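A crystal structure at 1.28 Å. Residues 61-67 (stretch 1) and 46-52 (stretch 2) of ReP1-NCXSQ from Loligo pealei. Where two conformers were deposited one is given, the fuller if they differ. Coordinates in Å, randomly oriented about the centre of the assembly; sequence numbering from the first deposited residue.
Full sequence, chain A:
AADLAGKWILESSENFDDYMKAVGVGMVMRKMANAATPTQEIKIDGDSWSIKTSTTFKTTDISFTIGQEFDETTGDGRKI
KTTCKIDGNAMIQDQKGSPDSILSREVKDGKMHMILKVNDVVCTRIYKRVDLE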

# COMPACT_ATOMS: atom_id res chain seq x y z
N ASP A 61 2.05 3.71 9.35
CA ASP A 61 2.29 5.08 8.94
C ASP A 61 3.64 5.15 8.29
O ASP A 61 4.64 4.68 8.85
CB ASP A 61 2.30 6.00 10.15
CG ASP A 61 0.94 6.18 10.73
OD1 ASP A 61 0.14 6.92 10.13
OD2 ASP A 61 0.68 5.59 11.80
N ILE A 62 3.70 5.75 7.11
CA ILE A 62 4.98 6.05 6.51
C ILE A 62 4.98 7.47 6.00
O ILE A 62 3.95 8.02 5.61
CB ILE A 62 5.35 5.07 5.37
CG1 ILE A 62 4.34 5.15 4.23
CG2 ILE A 62 5.50 3.65 5.89
CD1 ILE A 62 4.73 4.31 3.02
N SER A 63 6.16 8.09 6.03
CA SER A 63 6.34 9.39 5.40
C SER A 63 7.68 9.37 4.68
O SER A 63 8.63 8.75 5.15
CB SER A 63 6.22 10.56 6.38
OG SER A 63 7.17 10.49 7.43
N PHE A 64 7.72 10.00 3.52
CA PHE A 64 8.88 9.90 2.65
C PHE A 64 8.95 11.05 1.68
O PHE A 64 7.99 11.79 1.48
CB PHE A 64 8.86 8.56 1.88
CG PHE A 64 7.58 8.30 1.11
CD1 PHE A 64 7.44 8.73 -0.20
CD2 PHE A 64 6.52 7.62 1.71
CE1 PHE A 64 6.28 8.48 -0.91
CE2 PHE A 64 5.35 7.37 1.00
CZ PHE A 64 5.23 7.80 -0.31
N THR A 65 10.12 11.18 1.07
CA THR A 65 10.35 12.11 -0.02
C THR A 65 10.51 11.27 -1.28
O THR A 65 11.23 10.28 -1.27
CB THR A 65 11.66 12.89 0.21
OG1 THR A 65 11.60 13.56 1.48
CG2 THR A 65 11.88 13.92 -0.91
N ILE A 66 9.82 11.65 -2.35
CA ILE A 66 9.96 10.94 -3.62
C ILE A 66 11.43 10.86 -4.02
O ILE A 66 12.15 11.86 -3.99
CB ILE A 66 9.14 11.63 -4.72
CG1 ILE A 66 7.63 11.52 -4.42
CG2 ILE A 66 9.49 11.08 -6.11
CD1 ILE A 66 7.09 10.09 -4.46
N GLY A 67 11.88 9.66 -4.36
CA GLY A 67 13.25 9.44 -4.82
C GLY A 67 14.26 9.15 -3.73
O GLY A 67 15.41 8.83 -4.05
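Stretch 2 (46-52) GDSWSIK

Stretch 2 lies alongside stretch 1 as an antiparallel neighbour in a β-sheet. Residues 48-52 form a strand that continues later in the chain. Gly-46 and Asp-47 lead into it as loop. Its direction runs against strand 61-65, with 167° between the N-to-C directions and a closest approach of the axes of 4.7 Å. All five strand residues have extended backbone angles; Trp-49, for example, has phi/psi of -128/151.

The register pairs Lys-52 with Asp-61, Ile-51 with Ile-62, Ser-50 with Ser-63, Trp-49 with Phe-64 and Ser-48 with Thr-65. The CA-CA distance alternates, as expected for antiparallel strands. It is 5.4 Å from Ile-51 CA to Ile-62 CA in a hydrogen-bonded pair, and 4.1 Å from Ser-50 CA to Ser-63 CA in a non-hydrogen-bonded pair.

Two pairs are bonded in both directions. Trp-49 N donates to Phe-64 O at 2.9 Å, and Phe-64 N donates to Trp-49 O at 3.0 Å. Ile-51 N donates to Ile-62 O at 2.9 Å, and Ile-62 N donates to Ile-51 O at 3.1 Å. Beyond the strand ends, Ile-66 N donates to Asp-47 O at 2.9 Å, so the ladder runs one step into the loops. CA-H...O contacts fill in between; the shortest joins Ser-50 CA to Ile-62 O at 3.1 Å.

The apolar face carries Ile-62 and Phe-64 from stretch 1, and Trp-49 and Ile-51 from stretch 2. The Phe-64 side chain, with chi1 p, leaves on the face it shares with Trp-49, and its ring comes nearer to stretch 2. The CB of Trp-49 sits over one face of this ring, 3.6 Å from its centroid, and lies 3.3 Å from Phe-64 CZ. Ile-51 CD1 meets the edge of the ring, 4.3 Å from Phe-64 CE2. The phenyl thus fits into the corner formed by Trp-49 CB over its face and Ile-51 CD1 at its edge. Ile-62 CG1 packs against Ile-51 CB at 4.1 Å.

The indole of Trp-49, with chi1 m, passes beside Ile-66. Ile-66 CD1 lies over one face of the indole, 4.0 Å from the centroid of the five-membered ring. Ile-66 CG1 is 3.6 Å from Trp-49 NE1. The planes of the Phe-64 ring and the five-membered ring are only 17° apart, but the rings are slid past each other. Their centroids are 5.2 Å apart, and they barely overlap.

The other face is polar. Ser-50 and Ser-63 are small, and their CB atoms lie 4.0 Å apart. Lys-52 has a long side chain that bends back at chi3 and chi4, both m. Its NZ forms a salt bridge with Asp-61 OD1 at 2.6 Å. At the loop end, Thr-65 CG2 touches Asp-47 OD2 at 3.8 Å. A water donates to both Asp-47 OD2 and Ile-66 O, at 2.8 Å from each, and fills the gap between them. Gly-46 makes no contact with stretch 1. The two stretches bury 569 Å² in all.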

# COMPACT_ATOMS: atom_id res chain seq x y z
N GLY A 46 4.21 18.89 -2.13
CA GLY A 46 5.34 18.88 -3.05
C GLY A 46 5.77 17.45 -3.30
O GLY A 46 4.98 16.63 -3.77
N ASP A 47 7.02 17.13 -2.96
CA ASP A 47 7.50 15.75 -3.10
C ASP A 47 7.53 15.00 -1.77
O ASP A 47 8.15 13.95 -1.65
CB ASP A 47 8.87 15.69 -3.79
CG ASP A 47 9.94 16.46 -3.04
OD1 ASP A 47 9.64 17.01 -1.96
OD2 ASP A 47 11.09 16.50 -3.53
N SER A 48 6.87 15.57 -0.76
CA SER A 48 6.72 14.92 0.53
C SER A 48 5.37 14.21 0.60
O SER A 48 4.33 14.79 0.27
CB SER A 48 6.84 15.93 1.67
OG SER A 48 8.14 16.48 1.75
N TRP A 49 5.40 12.95 1.03
CA TRP A 49 4.20 12.13 1.12
C TRP A 49 4.05 11.51 2.50
O TRP A 49 5.04 11.24 3.18
CB TRP A 49 4.28 10.96 0.14
CG TRP A 49 4.09 11.32 -1.29
CD1 TRP A 49 4.82 12.22 -2.02
CD2 TRP A 49 3.10 10.79 -2.18
NE1 TRP A 49 4.34 12.28 -3.31
CE2 TRP A 49 3.29 11.41 -3.43
CE3 TRP A 49 2.08 9.84 -2.03
CZ2 TRP A 49 2.48 11.12 -4.53
CZ3 TRP A 49 1.28 9.55 -3.12
CH2 TRP A 49 1.48 10.19 -4.36
N SER A 50 2.81 11.27 2.90
CA SER A 50 2.56 10.35 4.01
C SER A 50 1.37 9.47 3.69
O SER A 50 0.43 9.89 3.01
CB SER A 50 2.36 11.09 5.33
OG SER A 50 1.20 11.89 5.29
N ILE A 51 1.43 8.23 4.16
CA ILE A 51 0.34 7.29 3.96
C ILE A 51 0.06 6.56 5.26
O ILE A 51 0.94 5.88 5.81
CB ILE A 51 0.67 6.24 2.88
CG1 ILE A 51 1.04 6.91 1.56
CG2 ILE A 51 -0.51 5.30 2.68
CD1 ILE A 51 1.32 5.94 0.43
N LYS A 52 -1.16 6.72 5.76
CA LYS A 52 -1.63 6.01 6.94
C LYS A 52 -2.62 4.94 6.51
O LYS A 52 -3.64 5.25 5.89
CB LYS A 52 -2.30 6.97 7.94
CG LYS A 52 -2.86 6.25 9.17
CD LYS A 52 -3.66 7.16 10.10
CE LYS A 52 -2.80 8.22 10.74
NZ LYS A 52 -1.84 7.65 11.72
O HOH W 1 11.66 14.34 -5.19